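Local structure of hypothetical 39.9 kDa protein (Saccharomyces cerevisiae, 2GA8) at residues A[185-190]-A[268-272]; A[161-166]-A[189-195]; A[95-101]-A[125-130]. The protein acts as an ATP-dependent kinase, binding and hydrolysing ATP, and could be involved in assembly of the endoplasmic reticulum membrane. The contacts are given in a common frame with arbitrary orientation. Numbering follows the deposited sequence.

Contact 1 of 3, residues A[185-190]-A[268-272]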
ATOM      1  N   GLY A 185     -12.763  -8.074   5.314  1.00 30.68           N
ATOM      2  CA  GLY A 185     -12.081  -6.951   5.925  1.00 25.92           C
ATOM      3  C   GLY A 185     -11.127  -7.472   6.981  1.00 22.78           C
ATOM      4  O   GLY A 185     -10.337  -6.721   7.544  1.00 23.67           O
ATOM      5  N   SER A 186     -11.214  -8.768   7.266  1.00 19.93           N
ATOM      6  CA  SER A 186     -10.325  -9.382   8.246  1.00 19.06           C
ATOM      7  C   SER A 186      -8.987  -9.561   7.545  1.00 16.59           C
ATOM      8  O   SER A 186      -8.913  -9.506   6.317  1.00 17.44           O
ATOM      9  CB  SER A 186     -10.856 -10.748   8.684  1.00 19.44           C
ATOM     10  OG  SER A 186     -10.757 -11.689   7.631  1.00 22.41           O
ATOM     11  N   PRO A 187      -7.912  -9.778   8.315  1.00 15.79           N
ATOM     12  CA  PRO A 187      -6.581  -9.965   7.738  1.00 17.04           C
ATOM     13  C   PRO A 187      -6.535 -11.075   6.690  1.00 16.50           C
ATOM     14  O   PRO A 187      -5.774 -10.998   5.730  1.00 16.33           O
ATOM     15  CB  PRO A 187      -5.723 -10.297   8.956  1.00 18.06           C
ATOM     16  CG  PRO A 187      -6.395  -9.539  10.054  1.00 18.89           C
ATOM     17  CD  PRO A 187      -7.855  -9.795   9.789  1.00 16.39           C
ATOM     18  N   SER A 188      -7.355 -12.103   6.879  1.00 14.88           N
ATOM     19  CA  SER A 188      -7.380 -13.232   5.960  1.00 16.06           C
ATOM     20  C   SER A 188      -8.155 -13.006   4.667  1.00 15.72           C
ATOM     21  O   SER A 188      -8.202 -13.898   3.818  1.00 17.28           O
ATOM     22  CB  SER A 188      -7.933 -14.476   6.670  1.00 18.67           C
ATOM     23  OG  SER A 188      -9.288 -14.288   7.036  1.00 21.68           O
ATOM     24  N   THR A 189      -8.752 -11.827   4.504  1.00 14.22           N
ATOM     25  CA  THR A 189      -9.511 -11.542   3.285  1.00 14.27           C
ATOM     26  C   THR A 189      -8.771 -10.609   2.326  1.00 13.16           C
ATOM     27  O   THR A 189      -9.380  -9.988   1.459  1.00 12.84           O
ATOM     28  CB  THR A 189     -10.918 -10.947   3.595  1.00 14.88           C
ATOM     29  OG1 THR A 189     -10.788  -9.738   4.347  1.00 18.67           O
ATOM     30  CG2 THR A 189     -11.756 -11.948   4.373  1.00 18.46           C
ATOM     31  N   PHE A 190      -7.453 -10.532   2.485  1.00 12.26           N
ATOM     32  CA  PHE A 190      -6.593  -9.704   1.632  1.00 12.90           C
ATOM     33  C   PHE A 190      -5.488 -10.605   1.098  1.00 14.52           C
ATOM     34  O   PHE A 190      -5.088 -11.563   1.769  1.00 13.40           O
ATOM     35  CB  PHE A 190      -5.913  -8.594   2.437  1.00 14.98           C
ATOM     36  CG  PHE A 190      -6.823  -7.485   2.854  1.00 16.26           C
ATOM     37  CD1 PHE A 190      -6.939  -6.335   2.078  1.00 15.97           C
ATOM     38  CD2 PHE A 190      -7.538  -7.568   4.046  1.00 17.33           C
ATOM     39  CE1 PHE A 190      -7.748  -5.282   2.487  1.00 17.68           C
ATOM     40  CE2 PHE A 190      -8.351  -6.522   4.464  1.00 17.56           C
ATOM     41  CZ  PHE A 190      -8.457  -5.373   3.687  1.00 17.76           C
ATOM     42  N   LEU A 268      -5.022  -1.255   7.251  1.00 10.22           N
ATOM     43  CA  LEU A 268      -5.372  -1.839   8.537  1.00 10.86           C
ATOM     44  C   LEU A 268      -4.308  -2.736   9.157  1.00 12.43           C
ATOM     45  O   LEU A 268      -4.070  -2.694  10.366  1.00  9.86           O
ATOM     46  CB  LEU A 268      -6.632  -2.691   8.382  1.00 11.82           C
ATOM     47  CG  LEU A 268      -7.943  -2.068   7.909  1.00 12.51           C
ATOM     48  CD1 LEU A 268      -8.885  -3.180   7.455  1.00 12.94           C
ATOM     49  CD2 LEU A 268      -8.563  -1.252   9.037  1.00 11.31           C
ATOM     50  N   TYR A 269      -3.663  -3.532   8.314  1.00 11.36           N
ATOM     51  CA  TYR A 269      -2.726  -4.535   8.800  1.00  9.80           C
ATOM     52  C   TYR A 269      -1.237  -4.413   8.527  1.00 10.87           C
ATOM     53  O   TYR A 269      -0.505  -5.406   8.624  1.00 10.13           O
ATOM     54  CB  TYR A 269      -3.246  -5.894   8.316  1.00 11.20           C
ATOM     55  CG  TYR A 269      -4.716  -6.084   8.656  1.00 12.28           C
ATOM     56  CD1 TYR A 269      -5.157  -5.975   9.974  1.00 13.22           C
ATOM     57  CD2 TYR A 269      -5.664  -6.324   7.661  1.00 12.06           C
ATOM     58  CE1 TYR A 269      -6.505  -6.094  10.299  1.00 13.91           C
ATOM     59  CE2 TYR A 269      -7.029  -6.448   7.980  1.00 14.37           C
ATOM     60  CZ  TYR A 269      -7.432  -6.329   9.305  1.00 13.65           C
ATOM     61  OH  TYR A 269      -8.763  -6.433   9.643  1.00 15.18           O
ATOM     62  N   LEU A 270      -0.767  -3.206   8.233  1.00 10.21           N
ATOM     63  CA  LEU A 270       0.647  -3.021   7.941  1.00 10.36           C
ATOM     64  C   LEU A 270       1.559  -3.261   9.136  1.00 11.47           C
ATOM     65  O   LEU A 270       2.769  -3.389   8.965  1.00 11.91           O
ATOM     66  CB  LEU A 270       0.895  -1.619   7.382  1.00 10.16           C
ATOM     67  CG  LEU A 270      -0.013  -1.267   6.201  1.00 13.86           C
ATOM     68  CD1 LEU A 270       0.349   0.110   5.663  1.00 13.97           C
ATOM     69  CD2 LEU A 270       0.125  -2.326   5.121  1.00 15.76           C
ATOM     70  N   LEU A 271       0.980  -3.320  10.336  1.00 11.69           N
ATOM     71  CA  LEU A 271       1.744  -3.552  11.564  1.00 10.79           C
ATOM     72  C   LEU A 271       1.123  -4.703  12.357  1.00 12.75           C
ATOM     73  O   LEU A 271       1.211  -4.747  13.586  1.00 13.04           O
ATOM     74  CB  LEU A 271       1.756  -2.282  12.426  1.00 10.77           C
ATOM     75  CG  LEU A 271       2.510  -1.076  11.854  1.00 10.22           C
ATOM     76  CD1 LEU A 271       2.259   0.141  12.731  1.00 13.09           C
ATOM     77  CD2 LEU A 271       4.007  -1.394  11.768  1.00 12.24           C
ATOM     78  N   TYR A 272       0.518  -5.639  11.632  1.00 12.42           N
ATOM     79  CA  TYR A 272      -0.163  -6.797  12.216  1.00 13.61           C
ATOM     80  C   TYR A 272       0.843  -7.939  12.397  1.00 15.07           C
ATOM     81  O   TYR A 272       1.522  -8.320  11.447  1.00 15.34           O
ATOM     82  CB  TYR A 272      -1.299  -7.205  11.279  1.00 12.79           C
ATOM     83  CG  TYR A 272      -2.396  -8.005  11.920  1.00 14.67           C
ATOM     84  CD1 TYR A 272      -3.346  -7.392  12.741  1.00 12.25           C
ATOM     85  CD2 TYR A 272      -2.504  -9.375  11.692  1.00 14.87           C
ATOM     86  CE1 TYR A 272      -4.382  -8.129  13.312  1.00 13.61           C
ATOM     87  CE2 TYR A 272      -3.531 -10.118  12.259  1.00 14.98           C
ATOM     88  CZ  TYR A 272      -4.468  -9.487  13.065  1.00 13.98           C
ATOM     89  OH  TYR A 272      -5.495 -10.218  13.612  1.00 15.92           O
TER

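Contact 2 of 3, residues A[161-166]-A[189-195]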
ATOM      1  N   MET A 161      -3.993  -0.222   0.975  1.00 14.42           N
ATOM      2  CA  MET A 161      -3.990  -1.673   1.106  1.00 15.51           C
ATOM      3  C   MET A 161      -5.267  -2.254   0.483  1.00 14.68           C
ATOM      4  O   MET A 161      -5.324  -3.430   0.128  1.00 13.76           O
ATOM      5  CB  MET A 161      -3.911  -2.030   2.591  1.00 15.73           C
ATOM      6  CG  MET A 161      -3.506  -3.446   2.900  1.00 19.95           C
ATOM      7  SD  MET A 161      -3.483  -3.686   4.690  1.00 18.51           S
ATOM      8  CE  MET A 161      -5.105  -4.208   4.946  1.00 16.21           C
ATOM      9  N   ASP A 162      -6.280  -1.405   0.338  1.00 16.92           N
ATOM     10  CA  ASP A 162      -7.583  -1.786  -0.213  1.00 19.45           C
ATOM     11  C   ASP A 162      -7.564  -2.529  -1.545  1.00 18.16           C
ATOM     12  O   ASP A 162      -8.400  -3.401  -1.786  1.00 17.08           O
ATOM     13  CB  ASP A 162      -8.457  -0.541  -0.366  1.00 23.66           C
ATOM     14  CG  ASP A 162      -8.695   0.160   0.948  1.00 28.47           C
ATOM     15  OD1 ASP A 162      -9.544  -0.311   1.736  1.00 30.63           O
ATOM     16  OD2 ASP A 162      -8.019   1.177   1.199  1.00 30.82           O
ATOM     17  N   GLY A 163      -6.623  -2.172  -2.415  1.00 16.32           N
ATOM     18  CA  GLY A 163      -6.537  -2.818  -3.706  1.00 15.07           C
ATOM     19  C   GLY A 163      -6.142  -4.277  -3.618  1.00 14.51           C
ATOM     20  O   GLY A 163      -6.243  -5.016  -4.596  1.00 14.21           O
ATOM     21  N   PHE A 164      -5.697  -4.703  -2.443  1.00 13.05           N
ATOM     22  CA  PHE A 164      -5.286  -6.086  -2.262  1.00 12.85           C
ATOM     23  C   PHE A 164      -6.361  -6.928  -1.598  1.00 14.14           C
ATOM     24  O   PHE A 164      -6.128  -8.074  -1.211  1.00 14.38           O
ATOM     25  CB  PHE A 164      -3.974  -6.123  -1.482  1.00 12.18           C
ATOM     26  CG  PHE A 164      -2.800  -5.682  -2.300  1.00  9.79           C
ATOM     27  CD1 PHE A 164      -2.037  -6.616  -2.993  1.00 13.13           C
ATOM     28  CD2 PHE A 164      -2.507  -4.327  -2.453  1.00 12.17           C
ATOM     29  CE1 PHE A 164      -0.999  -6.212  -3.833  1.00 12.15           C
ATOM     30  CE2 PHE A 164      -1.471  -3.913  -3.291  1.00 10.81           C
ATOM     31  CZ  PHE A 164      -0.718  -4.858  -3.982  1.00 12.74           C
ATOM     32  N   HIS A 165      -7.548  -6.352  -1.480  1.00 14.15           N
ATOM     33  CA  HIS A 165      -8.669  -7.072  -0.902  1.00 16.90           C
ATOM     34  C   HIS A 165      -8.965  -8.209  -1.881  1.00 16.34           C
ATOM     35  O   HIS A 165      -8.975  -7.999  -3.096  1.00 16.82           O
ATOM     36  CB  HIS A 165      -9.884  -6.145  -0.800  1.00 21.86           C
ATOM     37  CG  HIS A 165     -10.890  -6.577   0.216  1.00 27.44           C
ATOM     38  ND1 HIS A 165     -10.678  -6.457   1.572  1.00 31.57           N
ATOM     39  CD2 HIS A 165     -12.112  -7.141   0.075  1.00 30.29           C
ATOM     40  CE1 HIS A 165     -11.727  -6.930   2.223  1.00 31.93           C
ATOM     41  NE2 HIS A 165     -12.610  -7.351   1.337  1.00 31.77           N
ATOM     42  N   LEU A 166      -9.185  -9.414  -1.372  1.00 15.36           N
ATOM     43  CA  LEU A 166      -9.488 -10.529  -2.259  1.00 14.92           C
ATOM     44  C   LEU A 166     -10.830 -10.247  -2.928  1.00 15.53           C
ATOM     45  O   LEU A 166     -11.720  -9.651  -2.316  1.00 15.28           O
ATOM     46  CB  LEU A 166      -9.546 -11.836  -1.468  1.00 14.79           C
ATOM     47  CG  LEU A 166      -8.198 -12.267  -0.883  1.00 13.11           C
ATOM     48  CD1 LEU A 166      -8.381 -13.474   0.027  1.00 14.83           C
ATOM     49  CD2 LEU A 166      -7.237 -12.573  -2.021  1.00 13.51           C
ATOM     50  N   THR A 189      -8.752 -11.827   4.504  1.00 14.22           N
ATOM     51  CA  THR A 189      -9.511 -11.542   3.285  1.00 14.27           C
ATOM     52  C   THR A 189      -8.771 -10.609   2.326  1.00 13.16           C
ATOM     53  O   THR A 189      -9.380  -9.988   1.459  1.00 12.84           O
ATOM     54  CB  THR A 189     -10.918 -10.947   3.595  1.00 14.88           C
ATOM     55  OG1 THR A 189     -10.788  -9.738   4.347  1.00 18.67           O
ATOM     56  CG2 THR A 189     -11.756 -11.948   4.373  1.00 18.46           C
ATOM     57  N   PHE A 190      -7.453 -10.532   2.485  1.00 12.26           N
ATOM     58  CA  PHE A 190      -6.593  -9.704   1.632  1.00 12.90           C
ATOM     59  C   PHE A 190      -5.488 -10.605   1.098  1.00 14.52           C
ATOM     60  O   PHE A 190      -5.088 -11.563   1.769  1.00 13.40           O
ATOM     61  CB  PHE A 190      -5.913  -8.594   2.437  1.00 14.98           C
ATOM     62  CG  PHE A 190      -6.823  -7.485   2.854  1.00 16.26           C
ATOM     63  CD1 PHE A 190      -6.939  -6.335   2.078  1.00 15.97           C
ATOM     64  CD2 PHE A 190      -7.538  -7.568   4.046  1.00 17.33           C
ATOM     65  CE1 PHE A 190      -7.748  -5.282   2.487  1.00 17.68           C
ATOM     66  CE2 PHE A 190      -8.351  -6.522   4.464  1.00 17.56           C
ATOM     67  CZ  PHE A 190      -8.457  -5.373   3.687  1.00 17.76           C
ATOM     68  N   ASP A 191      -4.995 -10.307  -0.100  1.00 12.67           N
ATOM     69  CA  ASP A 191      -3.898 -11.092  -0.655  1.00 12.97           C
ATOM     70  C   ASP A 191      -2.628 -10.563   0.023  1.00 11.93           C
ATOM     71  O   ASP A 191      -1.891  -9.751  -0.547  1.00 11.00           O
ATOM     72  CB  ASP A 191      -3.797 -10.898  -2.174  1.00 10.83           C
ATOM     73  CG  ASP A 191      -2.816 -11.860  -2.818  1.00 11.35           C
ATOM     74  OD1 ASP A 191      -1.966 -12.421  -2.096  1.00 10.68           O
ATOM     75  OD2 ASP A 191      -2.886 -12.052  -4.044  1.00 12.08           O
ATOM     76  N   SER A 192      -2.384 -11.012   1.251  1.00 11.74           N
ATOM     77  CA  SER A 192      -1.210 -10.577   2.002  1.00 11.29           C
ATOM     78  C   SER A 192       0.078 -10.994   1.303  1.00 10.19           C
ATOM     79  O   SER A 192       1.105 -10.322   1.438  1.00 11.41           O
ATOM     80  CB  SER A 192      -1.232 -11.161   3.420  1.00 11.01           C
ATOM     81  OG  SER A 192      -1.192 -12.573   3.384  1.00 12.50           O
ATOM     82  N   ASN A 193       0.014 -12.106   0.567  1.00  9.63           N
ATOM     83  CA  ASN A 193       1.156 -12.639  -0.176  1.00 12.94           C
ATOM     84  C   ASN A 193       1.669 -11.600  -1.174  1.00 11.88           C
ATOM     85  O   ASN A 193       2.862 -11.282  -1.216  1.00 12.60           O
ATOM     86  CB  ASN A 193       0.754 -13.884  -0.994  1.00 12.16           C
ATOM     87  CG  ASN A 193       0.004 -14.934  -0.179  1.00 15.80           C
ATOM     88  OD1 ASN A 193      -0.747 -14.615   0.734  1.00 15.87           O
ATOM     89  ND2 ASN A 193       0.182 -16.201  -0.547  1.00 13.50           N
ATOM     90  N   ASN A 194       0.758 -11.089  -1.996  1.00 13.04           N
ATOM     91  CA  ASN A 194       1.142 -10.117  -3.008  1.00 11.46           C
ATOM     92  C   ASN A 194       1.439  -8.736  -2.436  1.00 11.61           C
ATOM     93  O   ASN A 194       2.220  -7.985  -3.017  1.00 12.18           O
ATOM     94  CB  ASN A 194       0.079 -10.027  -4.114  1.00 11.57           C
ATOM     95  CG  ASN A 194       0.690 -10.006  -5.505  1.00 13.52           C
ATOM     96  OD1 ASN A 194       0.122  -9.448  -6.446  1.00 13.22           O
ATOM     97  ND2 ASN A 194       1.854 -10.625  -5.644  1.00  9.10           N
ATOM     98  N   PHE A 195       0.826  -8.385  -1.309  1.00  9.86           N
ATOM     99  CA  PHE A 195       1.123  -7.086  -0.725  1.00 10.35           C
ATOM    100  C   PHE A 195       2.562  -7.137  -0.213  1.00 10.86           C
ATOM    101  O   PHE A 195       3.335  -6.194  -0.376  1.00  9.76           O
ATOM    102  CB  PHE A 195       0.184  -6.754   0.431  1.00 11.35           C
ATOM    103  CG  PHE A 195       0.315  -5.336   0.897  1.00 13.43           C
ATOM    104  CD1 PHE A 195      -0.362  -4.315   0.241  1.00 14.03           C
ATOM    105  CD2 PHE A 195       1.194  -5.005   1.921  1.00 15.50           C
ATOM    106  CE1 PHE A 195      -0.162  -2.981   0.594  1.00 14.62           C
ATOM    107  CE2 PHE A 195       1.404  -3.673   2.280  1.00 15.43           C
ATOM    108  CZ  PHE A 195       0.727  -2.664   1.615  1.00 15.11           C
TER

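Contact 3 of 3, residues A[95-101]-A[125-130]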
ATOM      1  N   GLY A  95      -9.192 -15.888 -13.656  1.00 24.90           N
ATOM      2  CA  GLY A  95      -8.044 -15.233 -13.049  1.00 23.75           C
ATOM      3  C   GLY A  95      -7.775 -15.625 -11.610  1.00 24.99           C
ATOM      4  O   GLY A  95      -7.237 -14.830 -10.836  1.00 23.31           O
ATOM      5  N   LEU A  96      -8.134 -16.855 -11.252  1.00 24.67           N
ATOM      6  CA  LEU A  96      -7.938 -17.340  -9.893  1.00 26.17           C
ATOM      7  C   LEU A  96      -7.187 -18.666  -9.806  1.00 25.97           C
ATOM      8  O   LEU A  96      -7.084 -19.406 -10.786  1.00 25.10           O
ATOM      9  CB  LEU A  96      -9.296 -17.482  -9.200  1.00 27.97           C
ATOM     10  CG  LEU A  96     -10.043 -16.188  -8.867  1.00 28.51           C
ATOM     11  CD1 LEU A  96     -11.437 -16.509  -8.366  1.00 31.41           C
ATOM     12  CD2 LEU A  96      -9.274 -15.411  -7.818  1.00 29.94           C
ATOM     13  N   PHE A  97      -6.649 -18.935  -8.619  1.00 27.42           N
ATOM     14  CA  PHE A  97      -5.932 -20.172  -8.320  1.00 27.27           C
ATOM     15  C   PHE A  97      -6.819 -20.874  -7.290  1.00 28.51           C
ATOM     16  O   PHE A  97      -6.626 -20.725  -6.083  1.00 26.90           O
ATOM     17  CB  PHE A  97      -4.562 -19.874  -7.694  1.00 26.95           C
ATOM     18  CG  PHE A  97      -3.599 -19.185  -8.619  1.00 26.13           C
ATOM     19  CD1 PHE A  97      -3.138 -19.820  -9.768  1.00 27.22           C
ATOM     20  CD2 PHE A  97      -3.138 -17.903  -8.334  1.00 26.74           C
ATOM     21  CE1 PHE A  97      -2.228 -19.187 -10.620  1.00 26.91           C
ATOM     22  CE2 PHE A  97      -2.229 -17.261  -9.176  1.00 25.29           C
ATOM     23  CZ  PHE A  97      -1.773 -17.907 -10.322  1.00 26.35           C
ATOM     24  N   LYS A  98      -7.797 -21.628  -7.777  1.00 29.22           N
ATOM     25  CA  LYS A  98      -8.751 -22.325  -6.920  1.00 30.95           C
ATOM     26  C   LYS A  98      -8.194 -23.016  -5.677  1.00 30.49           C
ATOM     27  O   LYS A  98      -8.753 -22.877  -4.590  1.00 31.49           O
ATOM     28  CB  LYS A  98      -9.541 -23.346  -7.745  1.00 33.29           C
ATOM     29  CG  LYS A  98     -10.687 -24.004  -6.985  1.00 36.05           C
ATOM     30  CD  LYS A  98     -11.459 -24.966  -7.876  1.00 37.81           C
ATOM     31  CE  LYS A  98     -12.683 -25.518  -7.162  1.00 38.91           C
ATOM     32  NZ  LYS A  98     -12.336 -26.196  -5.884  1.00 38.91           N
ATOM     33  N   ASP A  99      -7.095 -23.747  -5.830  1.00 29.40           N
ATOM     34  CA  ASP A  99      -6.515 -24.481  -4.709  1.00 30.08           C
ATOM     35  C   ASP A  99      -5.584 -23.710  -3.771  1.00 29.02           C
ATOM     36  O   ASP A  99      -4.998 -24.304  -2.865  1.00 28.34           O
ATOM     37  CB  ASP A  99      -5.769 -25.714  -5.229  1.00 32.82           C
ATOM     38  CG  ASP A  99      -6.654 -26.625  -6.062  1.00 35.43           C
ATOM     39  OD1 ASP A  99      -7.798 -26.897  -5.639  1.00 38.25           O
ATOM     40  OD2 ASP A  99      -6.202 -27.078  -7.136  1.00 37.17           O
ATOM     41  N   HIS A 100      -5.451 -22.400  -3.960  1.00 25.83           N
ATOM     42  CA  HIS A 100      -4.549 -21.628  -3.110  1.00 25.11           C
ATOM     43  C   HIS A 100      -5.103 -20.317  -2.562  1.00 23.03           C
ATOM     44  O   HIS A 100      -4.357 -19.524  -1.995  1.00 24.03           O
ATOM     45  CB  HIS A 100      -3.255 -21.338  -3.874  1.00 26.53           C
ATOM     46  CG  HIS A 100      -2.486 -22.565  -4.247  1.00 28.36           C
ATOM     47  ND1 HIS A 100      -1.807 -23.329  -3.321  1.00 29.49           N
ATOM     48  CD2 HIS A 100      -2.297 -23.171  -5.444  1.00 30.43           C
ATOM     49  CE1 HIS A 100      -1.234 -24.352  -3.932  1.00 31.51           C
ATOM     50  NE2 HIS A 100      -1.516 -24.278  -5.221  1.00 31.31           N
ATOM     51  N   VAL A 101      -6.404 -20.091  -2.711  1.00 21.89           N
ATOM     52  CA  VAL A 101      -7.015 -18.852  -2.242  1.00 22.65           C
ATOM     53  C   VAL A 101      -6.834 -18.531  -0.758  1.00 21.83           C
ATOM     54  O   VAL A 101      -6.917 -17.368  -0.363  1.00 21.02           O
ATOM     55  CB  VAL A 101      -8.525 -18.816  -2.576  1.00 22.96           C
ATOM     56  CG1 VAL A 101      -8.715 -18.827  -4.082  1.00 24.17           C
ATOM     57  CG2 VAL A 101      -9.233 -20.004  -1.940  1.00 23.69           C
ATOM     58  N   VAL A 125       1.346 -12.048  -9.622  1.00 13.96           N
ATOM     59  CA  VAL A 125       0.136 -12.447  -8.911  1.00 14.48           C
ATOM     60  C   VAL A 125       0.420 -13.445  -7.800  1.00 15.07           C
ATOM     61  O   VAL A 125       1.406 -14.179  -7.847  1.00 14.32           O
ATOM     62  CB  VAL A 125      -0.911 -13.085  -9.862  1.00 14.58           C
ATOM     63  CG1 VAL A 125      -1.413 -12.051 -10.854  1.00 15.09           C
ATOM     64  CG2 VAL A 125      -0.299 -14.275 -10.602  1.00 15.46           C
ATOM     65  N   ALA A 126      -0.450 -13.450  -6.797  1.00 15.28           N
ATOM     66  CA  ALA A 126      -0.321 -14.366  -5.676  1.00 15.78           C
ATOM     67  C   ALA A 126      -1.647 -15.098  -5.485  1.00 15.65           C
ATOM     68  O   ALA A 126      -2.370 -15.330  -6.450  1.00 16.12           O
ATOM     69  CB  ALA A 126       0.076 -13.615  -4.413  1.00 15.65           C
ATOM     70  N   ARG A 127      -1.992 -15.438  -4.250  1.00 16.38           N
ATOM     71  CA  ARG A 127      -3.216 -16.199  -4.028  1.00 17.06           C
ATOM     72  C   ARG A 127      -4.525 -15.528  -4.431  1.00 17.33           C
ATOM     73  O   ARG A 127      -5.535 -16.203  -4.584  1.00 19.65           O
ATOM     74  CB  ARG A 127      -3.284 -16.682  -2.575  1.00 16.97           C
ATOM     75  CG  ARG A 127      -3.678 -15.658  -1.525  1.00 14.86           C
ATOM     76  CD  ARG A 127      -3.633 -16.341  -0.159  1.00 15.15           C
ATOM     77  NE  ARG A 127      -4.675 -15.882   0.755  1.00 15.40           N
ATOM     78  CZ  ARG A 127      -4.499 -14.964   1.699  1.00 16.82           C
ATOM     79  NH1 ARG A 127      -3.313 -14.388   1.864  1.00 16.12           N
ATOM     80  NH2 ARG A 127      -5.509 -14.636   2.493  1.00 14.37           N
ATOM     81  N   GLY A 128      -4.503 -14.213  -4.623  1.00 16.29           N
ATOM     82  CA  GLY A 128      -5.708 -13.504  -5.016  1.00 15.65           C
ATOM     83  C   GLY A 128      -5.940 -13.521  -6.519  1.00 16.29           C
ATOM     84  O   GLY A 128      -7.007 -13.140  -6.998  1.00 16.86           O
ATOM     85  N   GLY A 129      -4.940 -13.958  -7.274  1.00 16.44           N
ATOM     86  CA  GLY A 129      -5.096 -14.013  -8.716  1.00 16.79           C
ATOM     87  C   GLY A 129      -4.909 -12.668  -9.388  1.00 16.32           C
ATOM     88  O   GLY A 129      -4.382 -11.731  -8.790  1.00 15.02           O
ATOM     89  N   THR A 130      -5.367 -12.560 -10.631  1.00 16.38           N
ATOM     90  CA  THR A 130      -5.206 -11.327 -11.394  1.00 17.07           C
ATOM     91  C   THR A 130      -5.845 -10.078 -10.800  1.00 16.35           C
ATOM     92  O   THR A 130      -5.402  -8.965 -11.084  1.00 16.38           O
ATOM     93  CB  THR A 130      -5.724 -11.497 -12.835  1.00 17.64           C
ATOM     94  OG1 THR A 130      -7.117 -11.818 -12.807  1.00 20.73           O
ATOM     95  CG2 THR A 130      -4.964 -12.605 -13.538  1.00 17.23           C
TER
HETATM   96  O   HOH W   1      -8.383 -12.760  -9.351  1.00 19.41           O

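Contact 1 of 3, residues A[185-190]-A[268-272]
Pro187 sets its CG over the rings of two tyrosines at once. The atom stands 3.5 Å from the centroid of the Tyr269 ring and 3.9 Å from that of Tyr272, over a face of each, so a single methylene makes two CH-pi contacts; a compact, rigid proline ring fits the corner formed by the two tyrosine faces. The type I turn from Tyr269 to Tyr272, closed by Tyr272 N to Tyr269 O at 3.2 Å, helps to place both rings beside the proline. Tyr269 OH donates a 2.6 Å hydrogen bond to Gly185 O, so tyrosine combines a ring face for Pro187 with a donor for this carbonyl. Gly185 has phi near 121°, where a CB would be jammed against the preceding carbonyl. Thr189 braces its loop: OG1 accepts from Gly185 N at 2.8 Å and donates to Ser186 O at 2.7 Å. Phe190 meets the tyrosine obliquely, CE2 to Tyr269 CE2 at 3.8 Å. The contact joins the loop between helices 178-181 and 192-206 to the one after strand 262-267, which in this P-loop kinase fold neighbours strand 25-30, leading to the probable ATP-binding loop. Leu268 touches Pro33 there, while Tyr272 OH bonds Asp336 on helix 335-339.

Contact 2 of 3, residues A[161-166]-A[189-195]
Two backbone hydrogen bonds flank the His165-Phe190 pair and make a single beta bridge: Asp191 N to Phe164 O at 2.7 Å and Leu166 N to Thr189 O at 2.9 Å, both nearly straight. Phe164 N is satisfied locally by Met161 O at 2.9 Å. Gly163 O and His165 O both accept from Asn132 ND2, and Leu166 O from Arg184 NH2. Asp191 is the N-cap of the next helix: its OD1 accepts from Asn194 N at 3.0 Å, a role suited to a short carboxylate, while OD2 is satisfied by Gly128 N. Thr189 OG1 is engaged within its own loop, by Gly185 N and Ser186 O. Rings and a methionine fill the remaining space. Phe190 lies between the edge of His165, T-shaped, and Met161 CE on the opposite face; Phe195 points its edge at the face of Phe164. This buried contact ties the loop leaving edge strand 156-160 of the parallel sheet to the start of helix 192-206, with Trp277 of helix 275-285 against Met161 and Phe190, and strands 134-136 and 237-243 beside Phe164.

Contact 3 of 3, residues A[95-101]-A[125-130]
Hydrogen bonds hold these two loops together at both ends of 95-101. At one, Thr130 N donates to Gly95 O at 2.9 Å; at the other, the long side chain of Arg127 brings NE to within 2.9 Å of Val101 O, and its NH1 goes on to Asn193. A water adds a bridge, donating to both Gly95 O and Gly128 O at 2.8 Å. Close backbone approach is the second theme, and it depends on glycine. Gly129 CA makes a CA-H...O contact of 3.1 Å with Gly95 O; a CB on Gly129 would collide with that oxygen, and one on Gly95 would collide with Thr130 OG1. Both glycines also have positive phi, and Gly129 ends the type I turn that begins at Ala126. Apolar contact comes from Phe97, whose ring offers its edge to Val125, CE2 to CG2 at 3.8 Å, and also meets Phe106. A polar atom, Ala126 O, lies near the same ring edge, 3.3 Å from Phe97 CD2. The contact packs the loop after helix 84-92 against the connection between antiparallel strands 123-125 and 134-136 of the mixed sheet, with Met90 of that helix touching Phe97 and Thr130, and helix 168-171 meeting Leu96 and Val101.

Contacts 1 and 2 form one continuous core: they share Thr189 and Phe190, their centres lie about 8 Å apart, and Met161 CE comes within 3.5 Å of Tyr269 CD2. Contact 3 lies farther out, its centre about 11 Å from that of contact 2 and about 17 Å from that of contact 1. It joins contact 2 through polar groups, Asp191 OD2 to Gly128 N and Asn193 OD1 to Arg127 NH1, each 2.8 Å. The probable ATP site borders the first two: the side chain of Leu268 is about 3 Å from that of Pro33, and that of Asp162 about 6 Å from that of Ser38. Contact 3 stands away from it.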